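PDB 3NX4: putative oxidoreductase from Salmonella enterica subsp. enterica serovar Typhimurium, which probably reduces acryloyl-CoA with NADPH as a member of the medium-chain dehydrogenase/reductase family, and is seen here with bound NADP. Local coordinates for residues D33-Y41 with Q316-K324; P113-I124 with L282-Y291. All blocks are in the same frame, centred on the assembly; numbering follows the deposited sequence.

Contact 1. Residues D33-Y41 with Q316-K324; sequences DVHWSSLNY and QGRTLVKIK. With NAP (NADP nicotinamide-adenine-dinucleotide phosphate), chain C.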
# COMPACT_ATOMS: atom_id res chain seq x y z
N ASP A 33 -10.78 35.96 -12.37
CA ASP A 33 -12.14 35.99 -12.88
C ASP A 33 -12.46 34.59 -13.37
O ASP A 33 -11.89 34.13 -14.36
CB ASP A 33 -12.27 37.01 -14.01
CG ASP A 33 -11.99 38.43 -13.55
OD1 ASP A 33 -12.10 38.70 -12.34
OD2 ASP A 33 -11.66 39.27 -14.41
N VAL A 34 -13.35 33.91 -12.65
CA VAL A 34 -13.64 32.50 -12.88
C VAL A 34 -14.59 32.31 -14.05
O VAL A 34 -15.62 32.98 -14.15
CB VAL A 34 -14.25 31.85 -11.62
CG1 VAL A 34 -14.67 30.41 -11.91
CG2 VAL A 34 -13.24 31.92 -10.46
N HIS A 35 -14.25 31.38 -14.95
CA HIS A 35 -15.10 31.12 -16.10
C HIS A 35 -15.74 29.75 -16.03
O HIS A 35 -16.83 29.55 -16.57
CB HIS A 35 -14.30 31.29 -17.40
CG HIS A 35 -13.79 32.68 -17.60
ND1 HIS A 35 -12.54 32.95 -18.10
CD2 HIS A 35 -14.37 33.88 -17.35
CE1 HIS A 35 -12.36 34.26 -18.16
NE2 HIS A 35 -13.45 34.85 -17.71
N TRP A 36 -15.07 28.82 -15.36
CA TRP A 36 -15.59 27.46 -15.19
C TRP A 36 -15.26 26.94 -13.81
O TRP A 36 -14.23 27.28 -13.23
CB TRP A 36 -14.97 26.53 -16.23
CG TRP A 36 -15.22 26.95 -17.63
CD1 TRP A 36 -14.39 27.70 -18.43
CD2 TRP A 36 -16.38 26.68 -18.41
NE1 TRP A 36 -14.97 27.90 -19.66
CE2 TRP A 36 -16.20 27.28 -19.67
CE3 TRP A 36 -17.57 25.97 -18.17
CZ2 TRP A 36 -17.15 27.21 -20.68
CZ3 TRP A 36 -18.52 25.90 -19.17
CH2 TRP A 36 -18.30 26.51 -20.42
N SER A 37 -16.15 26.10 -13.28
CA SER A 37 -15.85 25.31 -12.10
C SER A 37 -16.41 23.90 -12.34
O SER A 37 -16.77 23.56 -13.46
CB SER A 37 -16.44 25.94 -10.84
OG SER A 37 -16.02 25.24 -9.67
N SER A 38 -16.47 23.09 -11.29
CA SER A 38 -17.08 21.77 -11.41
C SER A 38 -17.64 21.31 -10.07
O SER A 38 -17.45 21.97 -9.05
CB SER A 38 -16.06 20.74 -11.94
OG SER A 38 -15.28 20.17 -10.91
N LEU A 39 -18.37 20.21 -10.08
CA LEU A 39 -18.84 19.62 -8.84
C LEU A 39 -18.20 18.26 -8.66
O LEU A 39 -18.41 17.36 -9.48
CB LEU A 39 -20.36 19.45 -8.84
CG LEU A 39 -21.17 20.74 -8.91
CD1 LEU A 39 -22.68 20.42 -8.86
CD2 LEU A 39 -20.77 21.67 -7.79
N ASN A 40 -17.43 18.11 -7.59
CA ASN A 40 -16.87 16.83 -7.20
C ASN A 40 -17.67 16.25 -6.05
O ASN A 40 -18.49 16.93 -5.45
CB ASN A 40 -15.41 17.01 -6.75
CG ASN A 40 -14.53 17.54 -7.86
OD1 ASN A 40 -13.98 16.76 -8.64
ND2 ASN A 40 -14.39 18.87 -7.94
N TYR A 41 -17.42 14.98 -5.74
CA TYR A 41 -18.07 14.35 -4.61
C TYR A 41 -17.87 15.20 -3.35
O TYR A 41 -18.81 15.41 -2.58
CB TYR A 41 -17.53 12.93 -4.40
CG TYR A 41 -18.31 12.12 -3.39
CD1 TYR A 41 -17.85 11.96 -2.08
CD2 TYR A 41 -19.52 11.52 -3.73
CE1 TYR A 41 -18.56 11.23 -1.16
CE2 TYR A 41 -20.24 10.78 -2.81
CZ TYR A 41 -19.76 10.64 -1.52
OH TYR A 41 -20.48 9.91 -0.60
N GLN A 316 -24.00 10.43 -13.80
CA GLN A 316 -22.80 9.74 -14.28
C GLN A 316 -21.84 10.73 -14.94
O GLN A 316 -22.26 11.77 -15.45
CB GLN A 316 -23.17 8.59 -15.23
CG GLN A 316 -23.98 8.99 -16.45
CD GLN A 316 -24.39 7.78 -17.26
OE1 GLN A 316 -24.71 6.73 -16.71
NE2 GLN A 316 -24.35 7.91 -18.58
N GLY A 317 -20.55 10.43 -14.92
CA GLY A 317 -19.59 11.32 -15.53
C GLY A 317 -19.24 12.52 -14.67
O GLY A 317 -19.23 12.44 -13.45
N ARG A 318 -18.96 13.64 -15.32
CA ARG A 318 -18.46 14.83 -14.64
C ARG A 318 -19.44 16.00 -14.74
O ARG A 318 -20.03 16.24 -15.79
CB ARG A 318 -17.11 15.22 -15.25
CG ARG A 318 -15.99 14.23 -14.94
CD ARG A 318 -15.41 14.47 -13.55
NE ARG A 318 -14.91 15.85 -13.44
CZ ARG A 318 -15.23 16.68 -12.46
NH1 ARG A 318 -16.01 16.28 -11.47
NH2 ARG A 318 -14.75 17.92 -12.45
N THR A 319 -19.62 16.73 -13.64
CA THR A 319 -20.51 17.88 -13.64
C THR A 319 -19.70 19.16 -13.79
O THR A 319 -18.91 19.51 -12.91
CB THR A 319 -21.35 17.95 -12.35
OG1 THR A 319 -22.15 16.78 -12.23
CG2 THR A 319 -22.26 19.18 -12.37
N LEU A 320 -19.91 19.84 -14.91
CA LEU A 320 -19.19 21.05 -15.27
C LEU A 320 -20.06 22.27 -14.99
O LEU A 320 -21.24 22.30 -15.38
CB LEU A 320 -18.80 21.01 -16.75
CG LEU A 320 -18.25 22.31 -17.36
CD1 LEU A 320 -16.83 22.59 -16.84
CD2 LEU A 320 -18.28 22.25 -18.88
N VAL A 321 -19.50 23.27 -14.33
CA VAL A 321 -20.27 24.45 -13.97
C VAL A 321 -19.81 25.67 -14.75
O VAL A 321 -18.68 26.10 -14.63
CB VAL A 321 -20.22 24.72 -12.45
CG1 VAL A 321 -21.08 25.92 -12.10
CG2 VAL A 321 -20.71 23.47 -11.69
N LYS A 322 -20.69 26.21 -15.59
CA LYS A 322 -20.37 27.40 -16.34
C LYS A 322 -20.61 28.60 -15.43
O LYS A 322 -21.73 28.81 -14.96
CB LYS A 322 -21.24 27.50 -17.60
CG LYS A 322 -20.91 28.72 -18.48
CD LYS A 322 -21.76 28.72 -19.74
CE LYS A 322 -21.41 29.88 -20.66
NZ LYS A 322 -19.98 29.88 -21.06
N ILE A 323 -19.56 29.37 -15.17
CA ILE A 323 -19.64 30.49 -14.25
C ILE A 323 -19.73 31.78 -15.05
O ILE A 323 -20.52 32.67 -14.72
CB ILE A 323 -18.42 30.54 -13.32
CG1 ILE A 323 -18.38 29.31 -12.41
CG2 ILE A 323 -18.44 31.82 -12.50
CD1 ILE A 323 -19.48 29.29 -11.36
N LYS A 324 -18.92 31.88 -16.10
CA LYS A 324 -18.95 33.03 -17.00
C LYS A 324 -20.37 33.31 -17.48
O LYS A 324 -21.12 32.39 -17.83
CB LYS A 324 -18.04 32.78 -18.20
CG LYS A 324 -18.36 31.49 -18.94
CD LYS A 324 -17.19 31.02 -19.80
CE LYS A 324 -17.15 31.74 -21.13
NZ LYS A 324 -16.05 31.20 -21.98
OXT LYS A 324 -20.80 34.46 -17.55
PA NAP C . -18.73 10.18 -7.88
O1A NAP C . -18.77 10.83 -9.20
O2A NAP C . -19.91 10.33 -7.01
O5B NAP C . -18.34 8.64 -8.04
C5B NAP C . -18.54 7.77 -6.96
C4B NAP C . -19.05 6.48 -7.58
O4B NAP C . -19.08 5.49 -6.58
C3B NAP C . -20.48 6.60 -8.11
O3B NAP C . -20.48 6.95 -9.48
C2B NAP C . -21.04 5.21 -7.91
O2B NAP C . -20.70 4.46 -9.06
C1B NAP C . -20.22 4.66 -6.75
N9A NAP C . -20.97 4.69 -5.49
C8A NAP C . -21.72 5.73 -4.98
N7A NAP C . -22.21 5.34 -3.78
C5A NAP C . -21.79 4.09 -3.52
C6A NAP C . -22.00 3.22 -2.45
N6A NAP C . -22.75 3.58 -1.42
N1A NAP C . -21.41 1.98 -2.47
C2A NAP C . -20.63 1.59 -3.54
N3A NAP C . -20.43 2.45 -4.60
C4A NAP C . -21.00 3.67 -4.59
O3 NAP C . -17.47 10.75 -7.04
PN NAP C . -16.04 11.26 -7.56
O1N NAP C . -16.02 12.74 -7.65
O2N NAP C . -15.72 10.45 -8.76
O5D NAP C . -15.15 10.78 -6.31
C5D NAP C . -15.06 9.40 -6.03
C4D NAP C . -14.51 9.19 -4.64
O4D NAP C . -13.18 9.66 -4.62
C3D NAP C . -15.26 10.01 -3.60
O3D NAP C . -15.33 9.27 -2.40
C2D NAP C . -14.41 11.24 -3.40
O2D NAP C . -14.54 11.75 -2.09
C1D NAP C . -13.03 10.65 -3.62
N1N NAP C . -12.02 11.62 -4.05
C2N NAP C . -10.94 11.82 -3.24
C3N NAP C . -9.93 12.71 -3.60
C7N NAP C . -8.58 12.49 -2.98
O7N NAP C . -7.74 13.59 -2.72
N7N NAP C . -8.21 11.25 -2.67
C4N NAP C . -10.03 13.40 -4.81
C5N NAP C . -11.15 13.18 -5.63
C6N NAP C . -12.13 12.28 -5.24
P2B NAP C . -21.70 3.32 -9.62
O1X NAP C . -21.23 2.97 -11.01
O2X NAP C . -21.62 2.09 -8.74
O3X NAP C . -23.09 3.88 -9.64
O HOH W 1 -14.00 29.24 -22.02
O HOH W 2 -19.49 15.60 -11.14

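Contact 2. Residues P113-I124 with L282-Y291; sequences PAGLSSRNAMII and LVKDLPESFY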
# COMPACT_ATOMS: atom_id res chain seq x y z
N PRO A 113 -2.43 24.56 -18.90
CA PRO A 113 -1.46 23.84 -19.74
C PRO A 113 -1.71 24.11 -21.21
O PRO A 113 -2.86 24.24 -21.61
CB PRO A 113 -1.72 22.37 -19.40
CG PRO A 113 -2.36 22.39 -18.06
CD PRO A 113 -3.17 23.65 -18.01
N ALA A 114 -0.65 24.20 -22.00
CA ALA A 114 -0.80 24.31 -23.45
C ALA A 114 -1.55 23.08 -23.95
O ALA A 114 -1.31 21.97 -23.49
CB ALA A 114 0.55 24.41 -24.11
N GLY A 115 -2.45 23.29 -24.91
CA GLY A 115 -3.26 22.22 -25.44
C GLY A 115 -4.53 21.96 -24.66
O GLY A 115 -5.37 21.17 -25.10
N LEU A 116 -4.69 22.60 -23.51
CA LEU A 116 -5.88 22.36 -22.70
C LEU A 116 -6.75 23.61 -22.60
O LEU A 116 -6.27 24.66 -22.16
CB LEU A 116 -5.48 21.90 -21.29
CG LEU A 116 -6.59 21.38 -20.39
CD1 LEU A 116 -7.22 20.12 -20.99
CD2 LEU A 116 -6.05 21.08 -18.98
N SER A 117 -8.01 23.51 -23.00
CA SER A 117 -8.93 24.64 -22.89
C SER A 117 -9.34 24.82 -21.44
O SER A 117 -9.33 23.89 -20.66
CB SER A 117 -10.17 24.44 -23.77
OG SER A 117 -11.09 23.54 -23.16
N SER A 118 -9.70 26.04 -21.08
CA SER A 118 -10.18 26.34 -19.74
C SER A 118 -11.41 25.46 -19.40
O SER A 118 -11.52 24.93 -18.29
CB SER A 118 -10.53 27.84 -19.65
OG SER A 118 -10.93 28.21 -18.35
N ARG A 119 -12.31 25.29 -20.37
CA ARG A 119 -13.50 24.48 -20.17
C ARG A 119 -13.14 23.01 -19.92
O ARG A 119 -13.67 22.36 -19.01
CB ARG A 119 -14.47 24.60 -21.37
CG ARG A 119 -15.79 23.84 -21.19
CD ARG A 119 -16.71 24.02 -22.41
NE ARG A 119 -18.03 23.44 -22.18
CZ ARG A 119 -18.39 22.19 -22.49
NH1 ARG A 119 -17.52 21.37 -23.06
NH2 ARG A 119 -19.62 21.77 -22.24
N ASN A 120 -12.22 22.48 -20.72
CA ASN A 120 -11.80 21.10 -20.54
C ASN A 120 -11.03 20.84 -19.25
O ASN A 120 -11.10 19.74 -18.70
CB ASN A 120 -11.01 20.60 -21.75
CG ASN A 120 -11.92 20.33 -22.95
OD1 ASN A 120 -13.13 20.23 -22.79
ND2 ASN A 120 -11.34 20.22 -24.14
N ALA A 121 -10.33 21.86 -18.77
CA ALA A 121 -9.58 21.76 -17.52
C ALA A 121 -10.53 21.44 -16.37
O ALA A 121 -10.16 20.75 -15.43
CB ALA A 121 -8.82 23.08 -17.24
N MSE A 122 -11.75 21.95 -16.46
CA MSE A 122 -12.74 21.77 -15.40
C MSE A 122 -13.60 20.52 -15.61
O MSE A 122 -14.10 19.93 -14.65
CB MSE A 122 -13.60 23.02 -15.24
CG MSE A 122 -12.83 24.19 -14.59
SE MSE A 122 -12.26 23.69 -12.80
CE MSE A 122 -10.36 23.33 -13.14
N ILE A 123 -13.78 20.10 -16.86
CA ILE A 123 -14.36 18.78 -17.09
C ILE A 123 -13.47 17.75 -16.39
O ILE A 123 -13.96 16.80 -15.78
CB ILE A 123 -14.52 18.47 -18.59
CG1 ILE A 123 -15.57 19.41 -19.21
CG2 ILE A 123 -14.93 16.98 -18.80
CD1 ILE A 123 -15.77 19.23 -20.70
N ILE A 124 -12.16 17.96 -16.46
CA ILE A 124 -11.23 17.13 -15.70
C ILE A 124 -11.40 17.37 -14.20
O ILE A 124 -11.80 16.47 -13.46
CB ILE A 124 -9.77 17.38 -16.13
CG1 ILE A 124 -9.58 16.96 -17.59
CG2 ILE A 124 -8.78 16.63 -15.21
CD1 ILE A 124 -8.29 17.50 -18.20
N LEU A 282 -2.49 14.37 -18.57
CA LEU A 282 -3.90 14.47 -18.93
C LEU A 282 -4.08 15.05 -20.34
O LEU A 282 -4.83 14.52 -21.14
CB LEU A 282 -4.65 15.32 -17.90
CG LEU A 282 -4.96 14.59 -16.58
CD1 LEU A 282 -5.25 15.61 -15.50
CD2 LEU A 282 -6.14 13.62 -16.76
N VAL A 283 -3.38 16.14 -20.63
CA VAL A 283 -3.51 16.74 -21.95
C VAL A 283 -3.14 15.71 -23.01
O VAL A 283 -3.76 15.63 -24.06
CB VAL A 283 -2.63 18.00 -22.08
CG1 VAL A 283 -2.64 18.50 -23.51
CG2 VAL A 283 -3.14 19.08 -21.12
N LYS A 284 -2.13 14.90 -22.70
CA LYS A 284 -1.66 13.90 -23.65
C LYS A 284 -2.57 12.67 -23.74
O LYS A 284 -2.79 12.15 -24.83
CB LYS A 284 -0.23 13.48 -23.30
CG LYS A 284 0.35 12.41 -24.20
CD LYS A 284 1.78 12.06 -23.80
CE LYS A 284 1.85 11.38 -22.43
NZ LYS A 284 1.42 9.94 -22.43
N ASP A 285 -3.09 12.23 -22.60
CA ASP A 285 -3.69 10.90 -22.52
C ASP A 285 -5.22 10.81 -22.59
O ASP A 285 -5.76 9.72 -22.83
CB ASP A 285 -3.15 10.15 -21.29
CG ASP A 285 -1.68 9.82 -21.42
OD1 ASP A 285 -1.18 9.80 -22.56
OD2 ASP A 285 -1.02 9.58 -20.39
N LEU A 286 -5.92 11.92 -22.38
CA LEU A 286 -7.38 11.91 -22.56
C LEU A 286 -7.76 12.20 -24.01
O LEU A 286 -7.38 13.23 -24.55
CB LEU A 286 -8.07 12.93 -21.66
CG LEU A 286 -8.40 12.58 -20.21
CD1 LEU A 286 -9.19 13.73 -19.60
CD2 LEU A 286 -9.21 11.29 -20.13
N PRO A 287 -8.53 11.30 -24.63
CA PRO A 287 -9.02 11.54 -25.99
C PRO A 287 -10.03 12.68 -26.02
O PRO A 287 -10.74 12.88 -25.03
CB PRO A 287 -9.70 10.22 -26.37
CG PRO A 287 -10.08 9.60 -25.06
CD PRO A 287 -9.00 10.01 -24.08
N GLU A 288 -10.10 13.40 -27.14
CA GLU A 288 -11.07 14.47 -27.32
C GLU A 288 -12.49 13.99 -27.04
O GLU A 288 -13.32 14.71 -26.47
CB GLU A 288 -11.00 15.02 -28.75
CG GLU A 288 -12.26 15.74 -29.21
CD GLU A 288 -12.62 16.93 -28.34
OE1 GLU A 288 -11.73 17.78 -28.10
OE2 GLU A 288 -13.78 17.01 -27.90
N SER A 289 -12.77 12.75 -27.43
CA SER A 289 -14.10 12.18 -27.26
C SER A 289 -14.53 12.16 -25.79
O SER A 289 -15.72 12.17 -25.49
CB SER A 289 -14.15 10.77 -27.85
OG SER A 289 -13.33 9.89 -27.11
N PHE A 290 -13.56 12.10 -24.87
CA PHE A 290 -13.89 11.97 -23.45
C PHE A 290 -14.66 13.19 -22.93
O PHE A 290 -15.64 13.05 -22.21
CB PHE A 290 -12.62 11.79 -22.60
CG PHE A 290 -12.86 11.94 -21.14
CD1 PHE A 290 -13.37 10.89 -20.40
CD2 PHE A 290 -12.60 13.14 -20.49
CE1 PHE A 290 -13.61 11.02 -19.04
CE2 PHE A 290 -12.84 13.29 -19.14
CZ PHE A 290 -13.35 12.22 -18.41
N TYR A 291 -14.19 14.37 -23.30
CA TYR A 291 -14.77 15.62 -22.81
C TYR A 291 -16.25 15.74 -23.21
O TYR A 291 -17.09 16.16 -22.42
CB TYR A 291 -13.96 16.81 -23.34
CG TYR A 291 -12.49 16.75 -22.96
CD1 TYR A 291 -12.06 17.12 -21.69
CD2 TYR A 291 -11.53 16.32 -23.87
CE1 TYR A 291 -10.72 17.06 -21.34
CE2 TYR A 291 -10.18 16.26 -23.54
CZ TYR A 291 -9.78 16.63 -22.27
OH TYR A 291 -8.43 16.58 -21.92
O HOH W 3 -13.00 19.61 -26.48

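Contact 1. Residues D33-Y41 with Q316-K324
Lys324 CD lies over one face of the Trp36 indole, 3.5 Å above the plane toward the rim, while a water sits in the ring plane at the edge, accepting from both Trp36 NE1 and Lys324 NZ; Lys324 is poorly ordered, so this contact and its water link are less certain. The far end of the indole meets Lys322, with Trp36 CZ3 3.5 Å from Lys322 CB, and Leu320, whose CD2 also touches CZ3. With CG set anti to the carbonyl carbon (chi1 -58°), the Trp36 ring swings toward the 316-324 segment. Asp33 O lies over one face of the His35 ring. At the edge of a further flat group, the Arg318 guanidinium, Ser38 OG lies in plane, 2.8 Å from Arg318 NH2, and a weak, bent bond runs from NH1 to Leu39 O. A chain folded at chi2 and chi3 brings the guanidinium to Ser38 and Leu39; NE and NH2 are also bound by the carbonyls of Ile123 and Met122, and Ser38 OG has a second partner in Asp64.

Between these groups Ser37 and Val321 form a hydrogen-bonded antiparallel pair, Ser37 N to Val321 O and Val321 N to Ser37 O both 2.9 Å. His35 O takes Ile323 N and Lys324 N from the same face of its plane, so one carbonyl holds the last two residues of the chain. On the sheet face opposite Trp36, Leu39 CG packs on Val321 CG2 at 3.9 Å.

His35 and Trp36, both facing Ala66, form a classic beta bulge. Strand 318-322 pairs with strand 30-39 in the mixed sheet of the GroES-like domain; the latter leads into Tyr41, whose N bonds NADP O1N at 3.3 Å, and the Arg318 side chain lies about 3 Å from Gly158 of the NADP site.

Contact 2. Residues P113-I124 with L282-Y291
Asn120 stacks its carboxamide on the Tyr291 ring, the two planes only 16° apart and Asn120 CG 3.4 Å above the ring plane, shifted toward the rim. Asn120 OD1 hangs over the CG-CD1 bond, and ND2 over the CD2 side at longer range, where a water accepts from it and donates to Glu288 OE1. Phe290 CD2 lies over the opposite ring face, near the rim. As side chains, Asn120 and Tyr291 cross at about a right angle, the tyrosine with CG anti to its carbonyl carbon (chi1 -57°).

Ile124 is among the groups at the edge of the ring: its CD1 is in plane, 3.8 Å from Tyr291 OH. Leu116 CD1 meets that hydroxyl oxygen too, at 3.9 Å. Ile123 runs obliquely past the tyrosine, its CD1 4.0 Å from Tyr291 CB.

Helix 118-140 starts with an N-cap, Ser117 OG accepting from Asn120 N at 2.9 Å. The helix start packs against the corner where helix 272-285 gives way to helix 288-294. Leu286 and Phe290 also touch helix 158-169 of the cofactor-binding domain, while Arg119 and Ile123 touch Leu320 of strand 318-322. At the corner Ile124 meets two leucines differently: its CG2 points tip to tip at Leu282 CD1, 3.7 Å away, whereas Leu286 slides past it in the opposite direction, CD1 against CG1.

Val283 straddles the type II turn of residues 113-116. Its CG2 rests on Leu116 CB at 3.7 Å and on Pro113 CB, and its CG1 reaches Ala114 O and the backbone of Gly115, whose positive phi (87°) suits the third position of this turn.

Overall arrangement
The two contacts lie with their centres 14 Å apart and meet directly through Arg318, which joins contact 1 to helix 118-140 of contact 2. Along the chain the order is 33-41, 113-124, 282-291, 316-324, so contact 2 falls wholly between the halves of contact 1. Contact 1 joins strands 30-39 and 318-322 in the mixed sheet; contact 2 packs the start of helix 118-140 against helices 272-285 and 288-294. Residues late in the chain thus return twice to its first part. Leu320 of contact 1 ties strand to helix as well, and Tyr41 of the same contact lines the NADP pocket.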